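Local coordinates for DegV family protein (Streptococcus agalactiae, PDB 3LUP) that binds a long-chain fatty acid, held here as elaidic acid, and may play a role in lipid transport or fatty acid metabolism, at residues L6-D11 and L88-A93; F161-D166 and K190-F195. All coordinates share one frame; numbering follows the deposited sequence.

Contact 1 (L6-D11 and L88-A93); sequences LALITD and LGLFIA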
loop_
_atom_site.group_PDB
_atom_site.type_symbol
_atom_site.label_atom_id
_atom_site.label_comp_id
_atom_site.label_asym_id
_atom_site.label_seq_id
_atom_site.Cartn_x
_atom_site.Cartn_y
_atom_site.Cartn_z
ATOM N N LEU A 6 -15.584 16.499 -5.605
ATOM C CA LEU A 6 -14.258 16.031 -5.234
ATOM C C LEU A 6 -13.913 14.739 -5.961
ATOM O O LEU A 6 -14.732 13.811 -6.011
ATOM C CB LEU A 6 -14.190 15.811 -3.725
ATOM C CG LEU A 6 -12.967 15.094 -3.141
ATOM C CD1 LEU A 6 -11.721 15.993 -3.210
ATOM C CD2 LEU A 6 -13.240 14.646 -1.712
ATOM N N ALA A 7 -12.713 14.687 -6.540
ATOM C CA ALA A 7 -12.252 13.478 -7.190
ATOM C C ALA A 7 -11.226 12.790 -6.312
ATOM O O ALA A 7 -10.459 13.450 -5.580
ATOM C CB ALA A 7 -11.671 13.784 -8.524
ATOM N N LEU A 8 -11.212 11.464 -6.381
ATOM C CA LEU A 8 -10.181 10.710 -5.705
ATOM C C LEU A 8 -9.274 9.944 -6.641
ATOM O O LEU A 8 -9.728 9.119 -7.443
ATOM C CB LEU A 8 -10.760 9.802 -4.611
ATOM C CG LEU A 8 -10.564 10.538 -3.288
ATOM C CD1 LEU A 8 -11.850 11.220 -2.871
ATOM C CD2 LEU A 8 -10.019 9.639 -2.197
ATOM N N ILE A 9 -7.979 10.239 -6.544
ATOM C CA ILE A 9 -7.003 9.530 -7.361
ATOM C C ILE A 9 -6.042 8.692 -6.515
ATOM O O ILE A 9 -5.538 9.128 -5.455
ATOM C CB ILE A 9 -6.229 10.458 -8.340
ATOM C CG1 ILE A 9 -7.185 11.176 -9.285
ATOM C CG2 ILE A 9 -5.302 9.659 -9.221
ATOM C CD1 ILE A 9 -7.755 12.450 -8.749
ATOM N N THR A 10 -5.822 7.477 -7.009
ATOM C CA THR A 10 -4.941 6.524 -6.381
ATOM C C THR A 10 -4.268 5.689 -7.453
ATOM O O THR A 10 -4.454 5.946 -8.631
ATOM C CB THR A 10 -5.701 5.630 -5.376
ATOM O OG1 THR A 10 -4.760 4.770 -4.711
ATOM C CG2 THR A 10 -6.767 4.799 -6.074
ATOM N N ASP A 11 -3.479 4.704 -7.047
ATOM C CA ASP A 11 -2.823 3.834 -7.998
ATOM C C ASP A 11 -3.195 2.402 -7.673
ATOM O O ASP A 11 -3.829 2.143 -6.666
ATOM C CB ASP A 11 -1.307 4.057 -7.995
ATOM C CG ASP A 11 -0.708 4.005 -6.592
ATOM O OD1 ASP A 11 -0.866 2.954 -5.905
ATOM O OD2 ASP A 11 -0.087 5.026 -6.184
ATOM N N LEU A 88 -8.225 14.916 -4.265
ATOM C CA LEU A 88 -7.331 14.277 -3.284
ATOM C C LEU A 88 -6.608 13.067 -3.881
ATOM O O LEU A 88 -7.234 12.066 -4.255
ATOM C CB LEU A 88 -8.095 13.885 -2.021
ATOM C CG LEU A 88 -7.291 13.407 -0.808
ATOM C CD1 LEU A 88 -6.297 14.445 -0.336
ATOM C CD2 LEU A 88 -8.251 13.062 0.310
ATOM N N GLY A 89 -5.287 13.186 -3.998
ATOM C CA GLY A 89 -4.454 12.123 -4.559
ATOM C C GLY A 89 -3.777 11.367 -3.435
ATOM O O GLY A 89 -2.970 11.943 -2.684
ATOM N N LEU A 90 -4.133 10.084 -3.313
ATOM C CA LEU A 90 -3.606 9.180 -2.271
ATOM C C LEU A 90 -2.836 7.997 -2.887
ATOM O O LEU A 90 -3.392 6.921 -3.155
ATOM C CB LEU A 90 -4.731 8.679 -1.367
ATOM C CG LEU A 90 -5.444 9.702 -0.486
ATOM C CD1 LEU A 90 -6.591 9.025 0.252
ATOM C CD2 LEU A 90 -4.485 10.353 0.495
ATOM N N PHE A 91 -1.548 8.230 -3.114
ATOM C CA PHE A 91 -0.710 7.282 -3.817
ATOM C C PHE A 91 0.266 6.571 -2.886
ATOM O O PHE A 91 0.469 6.981 -1.728
ATOM C CB PHE A 91 0.066 7.990 -4.928
ATOM C CG PHE A 91 -0.796 8.814 -5.834
ATOM C CD1 PHE A 91 -1.612 8.200 -6.785
ATOM C CD2 PHE A 91 -0.795 10.204 -5.733
ATOM C CE1 PHE A 91 -2.426 8.953 -7.611
ATOM C CE2 PHE A 91 -1.586 10.973 -6.557
ATOM C CZ PHE A 91 -2.417 10.350 -7.504
ATOM N N ILE A 92 0.852 5.499 -3.420
ATOM C CA ILE A 92 1.976 4.777 -2.830
ATOM C C ILE A 92 2.987 5.676 -2.050
ATOM O O ILE A 92 3.313 6.796 -2.474
ATOM C CB ILE A 92 2.665 3.938 -3.950
ATOM C CG1 ILE A 92 3.729 2.999 -3.394
ATOM C CG2 ILE A 92 3.255 4.830 -5.038
ATOM C CD1 ILE A 92 3.890 1.721 -4.213
ATOM N N ALA A 93 3.448 5.175 -0.899
ATOM C CA ALA A 93 4.452 5.837 -0.041
ATOM C C ALA A 93 5.624 6.510 -0.759
ATOM O O ALA A 93 6.295 5.888 -1.578
ATOM C CB ALA A 93 5.002 4.820 0.955
#

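Contact 2 (F161-D166 and K190-F195); sequences FIVVND and KPVLHF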
loop_
_atom_site.group_PDB
_atom_site.type_symbol
_atom_site.label_atom_id
_atom_site.label_comp_id
_atom_site.label_asym_id
_atom_site.label_seq_id
_atom_site.Cartn_x
_atom_site.Cartn_y
_atom_site.Cartn_z
ATOM N N PHE A 161 3.241 -3.860 8.955
ATOM C CA PHE A 161 4.299 -4.774 9.369
ATOM C C PHE A 161 4.365 -5.984 8.437
ATOM O O PHE A 161 3.341 -6.452 7.969
ATOM C CB PHE A 161 4.068 -5.201 10.817
ATOM C CG PHE A 161 4.435 -4.136 11.829
ATOM C CD1 PHE A 161 5.572 -4.283 12.638
ATOM C CD2 PHE A 161 3.666 -2.985 11.967
ATOM C CE1 PHE A 161 5.936 -3.302 13.565
ATOM C CE2 PHE A 161 4.020 -1.997 12.907
ATOM C CZ PHE A 161 5.163 -2.160 13.705
ATOM N N ILE A 162 5.571 -6.479 8.176
ATOM C CA ILE A 162 5.798 -7.498 7.149
ATOM C C ILE A 162 6.800 -8.540 7.597
ATOM O O ILE A 162 7.775 -8.230 8.268
ATOM C CB ILE A 162 6.381 -6.893 5.828
ATOM C CG1 ILE A 162 5.836 -5.481 5.547
ATOM C CG2 ILE A 162 6.161 -7.847 4.639
ATOM C CD1 ILE A 162 6.833 -4.597 4.789
ATOM N N VAL A 163 6.564 -9.778 7.203
ATOM C CA VAL A 163 7.560 -10.819 7.352
ATOM C C VAL A 163 7.651 -11.505 6.013
ATOM O O VAL A 163 6.655 -12.018 5.503
ATOM C CB VAL A 163 7.207 -11.835 8.452
ATOM C CG1 VAL A 163 8.126 -13.071 8.365
ATOM C CG2 VAL A 163 7.294 -11.173 9.815
ATOM N N VAL A 164 8.841 -11.484 5.430
ATOM C CA VAL A 164 9.007 -11.993 4.085
ATOM C C VAL A 164 9.607 -13.396 4.102
ATOM O O VAL A 164 10.183 -13.839 5.111
ATOM C CB VAL A 164 9.802 -11.011 3.165
ATOM C CG1 VAL A 164 9.124 -9.661 3.135
ATOM C CG2 VAL A 164 11.257 -10.885 3.598
ATOM N N ASN A 165 9.458 -14.098 2.989
ATOM C CA ASN A 165 10.044 -15.403 2.900
ATOM C C ASN A 165 11.526 -15.316 2.542
ATOM O O ASN A 165 12.371 -15.968 3.168
ATOM C CB ASN A 165 9.276 -16.277 1.936
ATOM C CG ASN A 165 9.607 -17.715 2.116
ATOM O OD1 ASN A 165 9.917 -18.416 1.152
ATOM N ND2 ASN A 165 9.583 -18.178 3.370
ATOM N N ASP A 166 11.844 -14.495 1.547
ATOM C CA ASP A 166 13.236 -14.252 1.197
ATOM C C ASP A 166 13.483 -12.786 0.864
ATOM O O ASP A 166 12.701 -12.137 0.157
ATOM C CB ASP A 166 13.710 -15.195 0.074
ATOM C CG ASP A 166 13.374 -14.679 -1.321
ATOM O OD1 ASP A 166 12.194 -14.304 -1.535
ATOM O OD2 ASP A 166 14.294 -14.661 -2.186
ATOM N N LYS A 190 14.316 -14.549 10.672
ATOM C CA LYS A 190 13.033 -14.096 10.125
ATOM C C LYS A 190 12.655 -12.746 10.735
ATOM O O LYS A 190 11.881 -12.689 11.697
ATOM C CB LYS A 190 11.936 -15.147 10.362
ATOM C CG LYS A 190 11.890 -16.272 9.323
ATOM C CD LYS A 190 11.132 -15.828 8.055
ATOM C CE LYS A 190 11.065 -16.906 6.961
ATOM N NZ LYS A 190 12.327 -17.686 6.732
ATOM N N PRO A 191 13.221 -11.645 10.197
ATOM C CA PRO A 191 12.986 -10.317 10.776
ATOM C C PRO A 191 11.577 -9.807 10.538
ATOM O O PRO A 191 10.955 -10.118 9.520
ATOM C CB PRO A 191 13.961 -9.439 10.013
ATOM C CG PRO A 191 14.133 -10.141 8.692
ATOM C CD PRO A 191 14.131 -11.583 9.033
ATOM N N VAL A 192 11.081 -9.041 11.500
ATOM C CA VAL A 192 9.846 -8.286 11.364
ATOM C C VAL A 192 10.217 -6.891 10.862
ATOM O O VAL A 192 11.086 -6.205 11.436
ATOM C CB VAL A 192 9.084 -8.178 12.716
ATOM C CG1 VAL A 192 7.738 -7.507 12.529
ATOM C CG2 VAL A 192 8.891 -9.538 13.346
ATOM N N LEU A 193 9.559 -6.488 9.779
ATOM C CA LEU A 193 9.806 -5.202 9.132
ATOM C C LEU A 193 8.574 -4.347 9.251
ATOM O O LEU A 193 7.479 -4.867 9.433
ATOM C CB LEU A 193 10.140 -5.412 7.657
ATOM C CG LEU A 193 11.230 -6.451 7.375
ATOM C CD1 LEU A 193 11.181 -6.926 5.949
ATOM C CD2 LEU A 193 12.584 -5.890 7.717
ATOM N N HIS A 194 8.757 -3.035 9.173
ATOM C CA HIS A 194 7.637 -2.112 9.205
ATOM C C HIS A 194 7.911 -0.836 8.430
ATOM O O HIS A 194 9.024 -0.619 7.961
ATOM C CB HIS A 194 7.229 -1.826 10.652
ATOM C CG HIS A 194 8.089 -0.826 11.361
ATOM N ND1 HIS A 194 9.460 -0.779 11.226
ATOM C CD2 HIS A 194 7.766 0.149 12.245
ATOM C CE1 HIS A 194 9.945 0.187 11.988
ATOM N NE2 HIS A 194 8.937 0.765 12.616
ATOM N N PHE A 195 6.887 -0.003 8.277
ATOM C CA PHE A 195 7.060 1.330 7.698
ATOM C C PHE A 195 7.463 2.384 8.724
ATOM O O PHE A 195 6.827 2.530 9.771
ATOM C CB PHE A 195 5.788 1.768 6.998
ATOM C CG PHE A 195 5.636 1.214 5.612
ATOM C CD1 PHE A 195 5.775 2.049 4.497
ATOM C CD2 PHE A 195 5.336 -0.134 5.410
ATOM C CE1 PHE A 195 5.626 1.557 3.204
ATOM C CE2 PHE A 195 5.194 -0.645 4.107
ATOM C CZ PHE A 195 5.339 0.213 3.001
HETATM O O HOH W 1 11.257 -10.435 6.834
#

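Contact 1 (L6-D11 and L88-A93)
D11 and I92 meet where the two segments begin to part: OD2 of D11 accepts the backbone N of I92 at 3.0 Å through its syn lone pair, in a nearly straight bond (164°). CG of D11 sits between its own backbone N and carbonyl carbon (chi1 51°), and the same OD2 lies in the plane of the F91 ring, at its edge. The other oxygen, OD1, takes a hydrogen bond from S13, so the carboxylate has partners at both oxygens. One residue earlier, OG1 of T10, anti to the backbone N (chi1 -176°), donates to the carbonyl O of L90 at 3.0 Å; Q127 of helix 124-138 binds that same oxygen. F91 folds back alongside I9, pointing the same way, and CG2 of I9 touches CE1 of the ring at 3.4 Å. The O of I9 lies over one ring face, offset toward the rim, while it accepts the N of L90 at 2.7 Å. F99 meets F91 edge-to-face.

Behind this polar end runs a regular parallel ladder, L88 N to A7 O and I9 N to L88 O, both 3.0 Å. L8 and L88 share one side of the sheet, where CG of L8 is 4.3 Å from CB of L88 and L8 packs against helix 124-138; I9 emerges on the other side, against helix 69-81. Strands 6-11 and 86-89 are the central pair of a four-stranded parallel sheet with helices on both faces, an alpha/beta layout whose loop at the C-terminal strand ends carries I92 into the elaidic acid pocket.

Contact 2 (F161-D166 and K190-F195)
The F161 ring is overlapped by CB of H194, which sits over its centre, 3.5 Å from the centroid and 11° off the normal, a CH-pi contact. CG of H194 stands between its backbone N and carbonyl carbon (chi1 80°), and the imidazole runs beside the phenyl ring, the two planes 40° apart. CG1 of V192 comes to the edge of the same phenyl ring in its plane, 3.9 Å from CD1. Y204 of strand 201-205 meets both F161 and H194 edge-to-face, and L217 and I220 of helix 210-224 also pack on F161.

The backbones bind as an antiparallel pair. I162 and L193 form the hydrogen-bonded pair: N of I162 donates to O of L193 at 2.8 Å, and N of L193 returns a bond to O of I162 at 2.9 Å. Their side chains turn to the sheet side away from F161 and H194. There CD1 of I162 approaches CE2 of F195 at 4.3 Å, and both residues touch the bound elaidic acid, while L170 of helix 168-173 packs on L193.

Past V163 the strand pairing ends, and a water bridges the two backbones, accepting from N of V164 and donating to O of P191 at 2.7 Å. Beyond it K190, bent at chi2 and chi4, crosses V163 at about a right angle, its CD 4.1 Å from CG1 of V163. The lysine therefore contributes mainly its methylenes. The chemistry is aromatic and aliphatic on both sides of a short backbone ladder, with polar links left to main chain and water; the apolar side that bears I162 and F195 is consistent with holding the hydrocarbon tail of a fatty acid.

Contact 1 joins the central strands of the parallel sheet, and contact 2 neighbouring antiparallel strands of the mixed sheet; their centres lie 26 Å apart, on opposite sides of the chain's centre. Every touching residue of contact 1 is buried, whereas contact 2, though largely buried, includes partly exposed H194 and K190 and exposed N165. Side-chain oxygens of T10 and D11 fasten the strand-end loop in the first; in the second the hydrogen bonds are those of the backbone and a bridging water. The two share no strand, yet both reach the elaidic acid, through I92 and through I162 and F195, and touch directly where CB of A93 packs 4.0 Å from CE1 of F195.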